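Local coordinates for alpha-1,6-mannanase (Bacteroides thetaiotaomicron, PDB 4V1S), which probably hydrolyses alpha-1,6-mannosidic linkages in mannans as a glycoside hydrolase of family 76, at residues Phe110-Tyr116 with Tyr127-Pro131; Met213-Glu217 with Lys276-Ala280; Tyr302-Ala308 with His341-Phe345. All coordinates share one frame. Where two conformers were deposited one is given. Residues are numbered along the deposited sequence.

Contact 1 of 3, residues Phe110-Tyr116 with Tyr127-Pro131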
loop_
_atom_site.group_PDB
_atom_site.type_symbol
_atom_site.label_atom_id
_atom_site.label_comp_id
_atom_site.label_asym_id
_atom_site.label_seq_id
_atom_site.Cartn_x
_atom_site.Cartn_y
_atom_site.Cartn_z
ATOM N N PHE A 110 -14.309 -5.555 5.013
ATOM C CA PHE A 110 -14.772 -4.193 5.362
ATOM C C PHE A 110 -15.399 -4.127 6.739
ATOM O O PHE A 110 -15.087 -3.239 7.565
ATOM C CB PHE A 110 -15.741 -3.670 4.307
ATOM C CG PHE A 110 -16.275 -2.303 4.618
ATOM C CD1 PHE A 110 -15.474 -1.183 4.473
ATOM C CD2 PHE A 110 -17.556 -2.143 5.116
ATOM C CE1 PHE A 110 -15.962 0.088 4.760
ATOM C CE2 PHE A 110 -18.049 -0.884 5.419
ATOM C CZ PHE A 110 -17.255 0.236 5.224
ATOM N N LEU A 111 -16.191 -5.138 7.038
ATOM C CA LEU A 111 -16.822 -5.244 8.352
ATOM C C LEU A 111 -15.784 -5.518 9.438
ATOM O O LEU A 111 -15.938 -5.058 10.573
ATOM C CB LEU A 111 -17.934 -6.299 8.345
ATOM C CG LEU A 111 -19.141 -5.926 7.471
ATOM C CD1 LEU A 111 -20.075 -7.123 7.321
ATOM C CD2 LEU A 111 -19.904 -4.725 8.003
ATOM N N ASN A 112 -14.719 -6.240 9.103
ATOM C CA ASN A 112 -13.633 -6.372 10.059
ATOM C C ASN A 112 -12.915 -5.027 10.308
ATOM O O ASN A 112 -12.539 -4.730 11.442
ATOM C CB ASN A 112 -12.639 -7.430 9.608
ATOM C CG ASN A 112 -11.604 -7.739 10.677
ATOM O OD1 ASN A 112 -11.950 -7.940 11.838
ATOM N ND2 ASN A 112 -10.331 -7.664 10.310
ATOM N N PHE A 113 -12.701 -4.267 9.249
ATOM C CA PHE A 113 -12.127 -2.949 9.355
ATOM C C PHE A 113 -12.969 -2.064 10.278
ATOM O O PHE A 113 -12.415 -1.238 11.000
ATOM C CB PHE A 113 -11.936 -2.257 7.985
ATOM C CG PHE A 113 -10.583 -2.499 7.396
ATOM C CD1 PHE A 113 -10.267 -3.742 6.811
ATOM C CD2 PHE A 113 -9.586 -1.546 7.486
ATOM C CE1 PHE A 113 -8.992 -3.995 6.338
ATOM C CE2 PHE A 113 -8.289 -1.808 7.016
ATOM C CZ PHE A 113 -7.989 -3.018 6.428
ATOM N N ASP A 114 -14.288 -2.272 10.307
ATOM C CA ASP A 114 -15.126 -1.507 11.252
ATOM C C ASP A 114 -14.660 -1.718 12.742
ATOM O O ASP A 114 -14.839 -0.838 13.586
ATOM C CB ASP A 114 -16.606 -1.879 11.088
ATOM C CG ASP A 114 -17.329 -1.136 9.919
ATOM O OD1 ASP A 114 -16.845 -0.087 9.356
ATOM O OD2 ASP A 114 -18.454 -1.632 9.599
ATOM N N ASN A 115 -14.061 -2.878 13.035
ATOM C CA ASN A 115 -13.520 -3.136 14.376
ATOM C C ASN A 115 -12.410 -2.186 14.719
ATOM O O ASN A 115 -12.147 -1.969 15.895
ATOM C CB ASN A 115 -13.032 -4.544 14.539
ATOM C CG ASN A 115 -14.158 -5.552 14.466
ATOM O OD1 ASN A 115 -15.214 -5.372 15.068
ATOM N ND2 ASN A 115 -13.928 -6.632 13.740
ATOM N N TYR A 116 -11.712 -1.679 13.706
ATOM C CA TYR A 116 -10.615 -0.725 13.892
ATOM C C TYR A 116 -11.036 0.746 13.784
ATOM O O TYR A 116 -10.205 1.646 13.960
ATOM C CB TYR A 116 -9.518 -1.001 12.863
ATOM C CG TYR A 116 -8.850 -2.369 12.962
ATOM C CD1 TYR A 116 -9.482 -3.518 12.524
ATOM C CD2 TYR A 116 -7.591 -2.512 13.505
ATOM C CE1 TYR A 116 -8.873 -4.744 12.576
ATOM C CE2 TYR A 116 -6.966 -3.748 13.538
ATOM C CZ TYR A 116 -7.624 -4.865 13.138
ATOM O OH TYR A 116 -7.000 -6.085 13.230
ATOM N N TYR A 127 -9.434 5.450 11.531
ATOM C CA TYR A 127 -9.018 4.101 11.896
ATOM C C TYR A 127 -7.832 4.124 12.893
ATOM O O TYR A 127 -6.974 4.972 12.803
ATOM C CB TYR A 127 -8.582 3.308 10.662
ATOM C CG TYR A 127 -9.720 2.886 9.751
ATOM C CD1 TYR A 127 -10.543 1.803 10.074
ATOM C CD2 TYR A 127 -10.003 3.588 8.587
ATOM C CE1 TYR A 127 -11.640 1.460 9.270
ATOM C CE2 TYR A 127 -11.064 3.219 7.762
ATOM C CZ TYR A 127 -11.884 2.146 8.107
ATOM O OH TYR A 127 -12.935 1.805 7.278
ATOM N N ALA A 128 -7.861 3.156 13.803
ATOM C CA ALA A 128 -6.794 2.857 14.785
ATOM C C ALA A 128 -5.937 1.689 14.332
ATOM O O ALA A 128 -6.353 0.866 13.489
ATOM C CB ALA A 128 -7.398 2.605 16.152
ATOM N N THR A 129 -4.760 1.590 14.956
ATOM C CA THR A 129 -3.826 0.557 14.617
ATOM C C THR A 129 -4.291 -0.821 15.117
ATOM O O THR A 129 -3.953 -1.850 14.534
ATOM C CB THR A 129 -2.425 0.882 15.146
ATOM O OG1 THR A 129 -1.457 0.151 14.388
ATOM C CG2 THR A 129 -2.301 0.657 16.636
ATOM N N LEU A 130 -5.077 -0.823 16.182
ATOM C CA LEU A 130 -5.672 -2.035 16.734
ATOM C C LEU A 130 -7.179 -1.843 16.906
ATOM O O LEU A 130 -7.682 -0.726 16.864
ATOM C CB LEU A 130 -5.023 -2.339 18.088
ATOM C CG LEU A 130 -3.609 -2.934 18.075
ATOM C CD1 LEU A 130 -2.953 -2.838 19.438
ATOM C CD2 LEU A 130 -3.612 -4.377 17.577
ATOM N N PRO A 131 -7.921 -2.945 17.114
ATOM C CA PRO A 131 -9.336 -2.791 17.334
ATOM C C PRO A 131 -9.648 -1.809 18.447
ATOM O O PRO A 131 -8.949 -1.762 19.463
ATOM C CB PRO A 131 -9.784 -4.205 17.686
ATOM C CG PRO A 131 -8.869 -5.059 16.842
ATOM C CD PRO A 131 -7.531 -4.351 16.980
HETATM O O HOH W 1 -14.595 -0.119 7.958
#
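In the (alpha/alpha)6 barrel typical of family GH76, this contact closes the base of a two-stranded antiparallel hairpin that leads out of helix 99-114. Residues 110-116 bring the helix to its end and deliver the chain to strand 117-121; residues 127-131 follow the return strand 124-127 toward helix 142-159. A single direct backbone hydrogen bond joins the segments, from A128 N to Y116 O at 2.8 Å and nearly straight at 175°. Two CA-H...O contacts reinforce it: Y127 CA lies 3.4 Å from Y116 O, and P131 CA lies 3.3 Å from N115 O.

Y116 and Y127 account for the largest shares of the buried surface. F113 turns its ring edge to the face of Y127 in a T-shaped pair, with centroids 5.9 Å apart and planes at 85°, while F113 CB approaches Y127 CE1 at 3.9 Å. The ring of Y116, held at its far end by a hydrogen bond from OH to S79 O, receives P131 on one face: P131 CG sits 4.1 Å from the Y116 ring centroid in a CH-pi contact. T148 and L152 of helix 142-159 also touch Y127.

The polar chemistry gathers at the hydroxyl of Y127, which reaches the end of helix 99-114 through a bridging water. Y127 OH donates to this water at 2.6 Å, and the water in turn donates to D114 OD1 at 2.6 Å and to F110 O at 3.2 Å.

Contact 2 of 3, residues Met213-Glu217 with Lys276-Ala280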
loop_
_atom_site.group_PDB
_atom_site.type_symbol
_atom_site.label_atom_id
_atom_site.label_comp_id
_atom_site.label_asym_id
_atom_site.label_seq_id
_atom_site.Cartn_x
_atom_site.Cartn_y
_atom_site.Cartn_z
ATOM N N MET A 213 -5.820 11.938 -4.882
ATOM C CA MET A 213 -5.989 11.810 -6.325
ATOM C C MET A 213 -7.091 10.812 -6.698
ATOM O O MET A 213 -7.869 11.060 -7.640
ATOM C CB MET A 213 -4.666 11.481 -7.010
ATOM C CG MET A 213 -3.656 12.615 -6.929
ATOM S SD MET A 213 -4.292 14.241 -7.441
ATOM C CE MET A 213 -4.936 13.874 -9.067
ATOM N N LYS A 214 -7.194 9.720 -5.946
ATOM C CA LYS A 214 -8.250 8.751 -6.188
ATOM C C LYS A 214 -9.613 9.349 -5.890
ATOM O O LYS A 214 -10.553 9.189 -6.684
ATOM C CB LYS A 214 -8.001 7.445 -5.416
ATOM C CG LYS A 214 -6.846 6.613 -5.972
ATOM C CD LYS A 214 -6.576 5.340 -5.200
ATOM C CE LYS A 214 -5.696 4.415 -6.033
ATOM N NZ LYS A 214 -6.482 3.743 -7.095
ATOM N N LEU A 215 -9.718 10.079 -4.782
ATOM C CA LEU A 215 -10.977 10.748 -4.459
ATOM C C LEU A 215 -11.305 11.934 -5.389
ATOM O O LEU A 215 -12.488 12.209 -5.661
ATOM C CB LEU A 215 -11.025 11.147 -2.988
ATOM C CG LEU A 215 -11.608 10.028 -2.112
ATOM C CD1 LEU A 215 -11.271 10.232 -0.652
ATOM C CD2 LEU A 215 -13.126 9.927 -2.284
ATOM N N TYR A 216 -10.275 12.614 -5.889
ATOM C CA TYR A 216 -10.479 13.634 -6.910
ATOM C C TYR A 216 -11.136 13.029 -8.142
ATOM O O TYR A 216 -12.093 13.581 -8.691
ATOM C CB TYR A 216 -9.158 14.320 -7.302
ATOM C CG TYR A 216 -9.332 15.276 -8.441
ATOM C CD1 TYR A 216 -10.103 16.419 -8.288
ATOM C CD2 TYR A 216 -8.765 15.019 -9.680
ATOM C CE1 TYR A 216 -10.292 17.295 -9.343
ATOM C CE2 TYR A 216 -8.947 15.881 -10.745
ATOM C CZ TYR A 216 -9.700 17.024 -10.564
ATOM O OH TYR A 216 -9.899 17.898 -11.608
ATOM N N GLU A 217 -10.617 11.896 -8.588
ATOM C CA GLU A 217 -11.163 11.247 -9.773
ATOM C C GLU A 217 -12.615 10.838 -9.538
ATOM O O GLU A 217 -13.460 11.013 -10.414
ATOM C CB GLU A 217 -10.298 10.055 -10.163
ATOM C CG GLU A 217 -8.944 10.475 -10.715
ATOM C CD GLU A 217 -8.120 9.335 -11.286
ATOM O OE1 GLU A 217 -8.532 8.138 -11.177
ATOM O OE2 GLU A 217 -7.022 9.647 -11.827
ATOM N N LYS A 276 -0.998 9.871 -11.243
ATOM C CA LYS A 276 -2.372 10.395 -11.209
ATOM C C LYS A 276 -2.397 11.907 -11.376
ATOM O O LYS A 276 -3.295 12.445 -12.026
ATOM C CB LYS A 276 -3.124 9.987 -9.947
ATOM C CG LYS A 276 -3.304 8.482 -9.852
ATOM C CD LYS A 276 -4.417 8.071 -8.910
ATOM C CE LYS A 276 -5.781 8.147 -9.593
ATOM N NZ LYS A 276 -5.914 7.078 -10.631
ATOM N N MET A 277 -1.406 12.592 -10.802
ATOM C CA MET A 277 -1.337 14.050 -10.933
ATOM C C MET A 277 -1.073 14.435 -12.373
ATOM O O MET A 277 -1.633 15.414 -12.860
ATOM C CB MET A 277 -0.290 14.637 -10.003
ATOM C CG MET A 277 -0.650 14.406 -8.536
ATOM S SD MET A 277 0.593 14.858 -7.348
ATOM C CE MET A 277 0.295 16.639 -7.291
ATOM N N TYR A 278 -0.268 13.635 -13.063
ATOM C CA TYR A 278 -0.060 13.823 -14.488
ATOM C C TYR A 278 -1.357 13.707 -15.275
ATOM O O TYR A 278 -1.666 14.569 -16.104
ATOM C CB TYR A 278 0.949 12.805 -15.010
ATOM C CG TYR A 278 1.094 12.829 -16.511
ATOM C CD1 TYR A 278 1.480 13.990 -17.173
ATOM C CD2 TYR A 278 0.855 11.685 -17.265
ATOM C CE1 TYR A 278 1.611 14.014 -18.551
ATOM C CE2 TYR A 278 1.002 11.699 -18.635
ATOM C CZ TYR A 278 1.370 12.867 -19.273
ATOM O OH TYR A 278 1.521 12.871 -20.636
ATOM N N GLN A 279 -2.124 12.657 -15.020
ATOM C CA GLN A 279 -3.410 12.486 -15.721
ATOM C C GLN A 279 -4.378 13.642 -15.436
ATOM O O GLN A 279 -5.091 14.096 -16.343
ATOM C CB GLN A 279 -4.056 11.149 -15.341
ATOM C CG GLN A 279 -3.262 9.934 -15.809
ATOM C CD GLN A 279 -2.993 9.885 -17.323
ATOM O OE1 GLN A 279 -1.988 9.309 -17.778
ATOM N NE2 GLN A 279 -3.884 10.470 -18.112
ATOM N N ALA A 280 -4.381 14.138 -14.203
ATOM C CA ALA A 280 -5.300 15.204 -13.801
ATOM C C ALA A 280 -4.936 16.583 -14.369
ATOM O O ALA A 280 -5.824 17.370 -14.722
ATOM C CB ALA A 280 -5.393 15.277 -12.286
HETATM O O HOH W 2 -7.886 5.243 -9.093
HETATM O O HOH W 3 -8.374 17.788 -13.710
HETATM O O HOH W 4 -5.998 11.883 -11.877
#
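K276 and E217 form the direct polar link between helices 202-219 and 264-281: in the conformer given, K276 NZ lies 2.9 Å from E217 OE1 in a salt bridge whose hydrogen-bond geometry is weak. The same amine donates at 3.1 Å from K276 NZ to a water that also accepts from K214 NZ at 2.9 Å. K214 has its own counter-charge, a salt bridge to D154 of helix 142-159, so the water connects two lysines that are each neutralised. The second carboxylate oxygen of E217 is served by another water, which donates to E217 OE2 at 2.5 Å and to K276 O at 2.8 Å; K276 O thus takes this bond as well as the helical one from A280 N. A third water links Y216 OH at 2.6 Å with A280 O, to which it donates at 2.8 Å.

Beneath these bridges the packing is apolar. M213 CB meets K276 CB at 3.6 Å, M213 SD meets M277 CG at 3.8 Å, and M213 CE meets A280 CB at 3.5 Å. The segment axes approach to 10.5 Å and run in the same sense, 32° apart. Such same-sense packing between equivalent helices of successive helical hairpins is typical of the (alpha/alpha)6 barrel.

Contact 3 of 3, residues Tyr302-Ala308 with His341-Phe345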
loop_
_atom_site.group_PDB
_atom_site.type_symbol
_atom_site.label_atom_id
_atom_site.label_comp_id
_atom_site.label_asym_id
_atom_site.label_seq_id
_atom_site.Cartn_x
_atom_site.Cartn_y
_atom_site.Cartn_z
ATOM N N TYR A 302 15.986 -3.298 -7.514
ATOM C CA TYR A 302 15.532 -4.394 -8.361
ATOM C C TYR A 302 16.668 -5.099 -9.053
ATOM O O TYR A 302 17.433 -4.468 -9.771
ATOM C CB TYR A 302 14.552 -3.881 -9.399
ATOM C CG TYR A 302 13.940 -4.959 -10.284
ATOM C CD1 TYR A 302 13.354 -6.125 -9.723
ATOM C CD2 TYR A 302 13.918 -4.819 -11.642
ATOM C CE1 TYR A 302 12.759 -7.074 -10.523
ATOM C CE2 TYR A 302 13.286 -5.756 -12.465
ATOM C CZ TYR A 302 12.726 -6.886 -11.918
ATOM O OH TYR A 302 12.154 -7.876 -12.721
ATOM N N ASN A 303 16.763 -6.408 -8.854
ATOM C CA ASN A 303 17.672 -7.242 -9.663
ATOM C C ASN A 303 16.809 -7.757 -10.815
ATOM O O ASN A 303 15.997 -8.675 -10.639
ATOM C CB ASN A 303 18.235 -8.366 -8.824
ATOM C CG ASN A 303 19.087 -9.351 -9.621
ATOM O OD1 ASN A 303 18.967 -9.473 -10.829
ATOM N ND2 ASN A 303 19.951 -10.072 -8.912
ATOM N N SER A 304 16.999 -7.197 -12.006
ATOM C CA SER A 304 16.162 -7.558 -13.139
ATOM C C SER A 304 16.486 -8.939 -13.718
ATOM O O SER A 304 15.730 -9.490 -14.538
ATOM C CB SER A 304 16.263 -6.509 -14.215
ATOM O OG SER A 304 17.415 -6.652 -14.972
ATOM N N ILE A 305 17.609 -9.485 -13.304
ATOM C CA ILE A 305 18.057 -10.739 -13.851
ATOM C C ILE A 305 17.243 -11.851 -13.193
ATOM O O ILE A 305 16.630 -12.681 -13.881
ATOM C CB ILE A 305 19.570 -10.970 -13.639
ATOM C CG1 ILE A 305 20.414 -9.766 -14.123
ATOM C CG2 ILE A 305 19.994 -12.225 -14.382
ATOM C CD1 ILE A 305 20.132 -9.299 -15.539
ATOM N N ASN A 306 17.206 -11.854 -11.859
ATOM C CA ASN A 306 16.419 -12.888 -11.182
ATOM C C ASN A 306 15.035 -12.476 -10.732
ATOM O O ASN A 306 14.190 -13.353 -10.403
ATOM C CB ASN A 306 17.180 -13.531 -10.008
ATOM C CG ASN A 306 17.398 -12.596 -8.832
ATOM O OD1 ASN A 306 17.069 -11.424 -8.873
ATOM N ND2 ASN A 306 17.963 -13.127 -7.777
ATOM N N GLY A 307 14.793 -11.174 -10.707
ATOM C CA GLY A 307 13.478 -10.668 -10.263
ATOM C C GLY A 307 13.382 -10.226 -8.805
ATOM O O GLY A 307 12.353 -9.796 -8.388
ATOM N N ALA A 308 14.460 -10.341 -8.045
ATOM C CA ALA A 308 14.471 -10.033 -6.619
ATOM C C ALA A 308 14.377 -8.548 -6.336
ATOM O O ALA A 308 14.964 -7.706 -7.049
ATOM C CB ALA A 308 15.745 -10.561 -5.954
ATOM N N HIS A 341 8.029 -10.920 -13.754
ATOM C CA HIS A 341 9.321 -11.518 -13.334
ATOM C C HIS A 341 9.513 -11.423 -11.796
ATOM O O HIS A 341 9.927 -12.381 -11.149
ATOM C CB HIS A 341 10.460 -10.825 -14.066
ATOM C CG HIS A 341 11.747 -11.575 -14.042
ATOM N ND1 HIS A 341 11.849 -12.890 -14.434
ATOM C CD2 HIS A 341 13.000 -11.176 -13.731
ATOM C CE1 HIS A 341 13.105 -13.281 -14.330
ATOM N NE2 HIS A 341 13.824 -12.258 -13.909
ATOM N N ALA A 342 9.164 -10.261 -11.214
ATOM C CA ALA A 342 9.333 -10.044 -9.778
ATOM C C ALA A 342 8.349 -10.956 -9.011
ATOM O O ALA A 342 8.706 -11.583 -8.016
ATOM C CB ALA A 342 9.147 -8.591 -9.419
ATOM N N ILE A 343 7.127 -11.041 -9.519
ATOM C CA ILE A 343 6.088 -11.879 -8.875
ATOM C C ILE A 343 6.447 -13.372 -8.998
ATOM O O ILE A 343 6.254 -14.153 -8.045
ATOM C CB ILE A 343 4.677 -11.505 -9.386
ATOM C CG1 ILE A 343 4.368 -10.055 -8.955
ATOM C CG2 ILE A 343 3.647 -12.459 -8.820
ATOM C CD1 ILE A 343 3.151 -9.457 -9.605
ATOM N N ASN A 344 7.003 -13.780 -10.134
ATOM C CA ASN A 344 7.464 -15.165 -10.296
ATOM C C ASN A 344 8.521 -15.509 -9.279
ATOM O O ASN A 344 8.516 -16.588 -8.726
ATOM C CB ASN A 344 7.972 -15.400 -11.728
ATOM C CG ASN A 344 6.847 -15.366 -12.779
ATOM O OD1 ASN A 344 5.665 -15.422 -12.469
ATOM N ND2 ASN A 344 7.229 -15.267 -14.026
ATOM N N PHE A 345 9.436 -14.567 -9.036
ATOM C CA PHE A 345 10.468 -14.755 -8.035
ATOM C C PHE A 345 9.883 -14.958 -6.638
ATOM O O PHE A 345 10.324 -15.812 -5.891
ATOM C CB PHE A 345 11.445 -13.572 -8.051
ATOM C CG PHE A 345 12.547 -13.680 -7.027
ATOM C CD1 PHE A 345 13.676 -14.375 -7.290
ATOM C CD2 PHE A 345 12.418 -13.037 -5.789
ATOM C CE1 PHE A 345 14.705 -14.451 -6.357
ATOM C CE2 PHE A 345 13.416 -13.125 -4.835
ATOM C CZ PHE A 345 14.573 -13.830 -5.137
HETATM O O HOH W 5 11.762 -14.421 -11.520
HETATM O O HOH W 6 10.658 -9.811 -6.099
#
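G307 presses its bare CA against helix 334-350 where no side chain could fit: a modelled CB would fall 2.7 Å from H341 O, and with phi 97° and psi -1° it would also jam against the preceding carbonyl. The glycine is the first residue of a G1 beta bulge, in which G307 and A308 both face N303; the backbone bonds are G307 N to N303 O at 2.8 Å and N303 N to A308 O at 2.9 Å. N303 shapes the turn further, its OD1 accepting from I305 N (2.8 Å) in an Asx turn and from N306 N (3.1 Å) in an Asx motif, while N306 OD1 makes a second Asx turn with A308 N (2.9 Å).

This compact turn connects two helical hairpins of the (alpha/alpha)6 barrel, after helix 284-301 and before helix 313-330. Three helix residues receive it. H341 points toward the turn and donates from NE2 to I305 O at 2.8 Å. A342 offers its CA to G307 O at 3.3 Å, a CA-H...O contact, and its CB to the ring of Y302. A308 CB sits over one face of the F345 ring in a CH-pi contact, 3.9 Å from the centroid.

Two waters bridge the backbones: one donates to N306 O and H341 O, the other to G307 O at 2.8 Å and to A342 O at 3.3 Å.

Only contact 2 packs helix on helix; contacts 1 and 3 each set a loop against a helix or its end, and none touches another. Contacts 1 and 3 lie on opposite sides of the chain's centre, their own centres about 34 Å apart. Contact 1 is the most buried and relies on aromatic rings, with one backbone bond. Contacts 2 and 3 are only partly buried. Contact 2 has charges and waters over a methionine-rich layer, whereas contacts 1 and 3 seat the connections between helical hairpins, contact 3 by a G1 beta bulge and a histidine. Helix 142-159 packs on residues of both contacts 1 and 2, and helix 284-301 touches contact 2 and leads into contact 3.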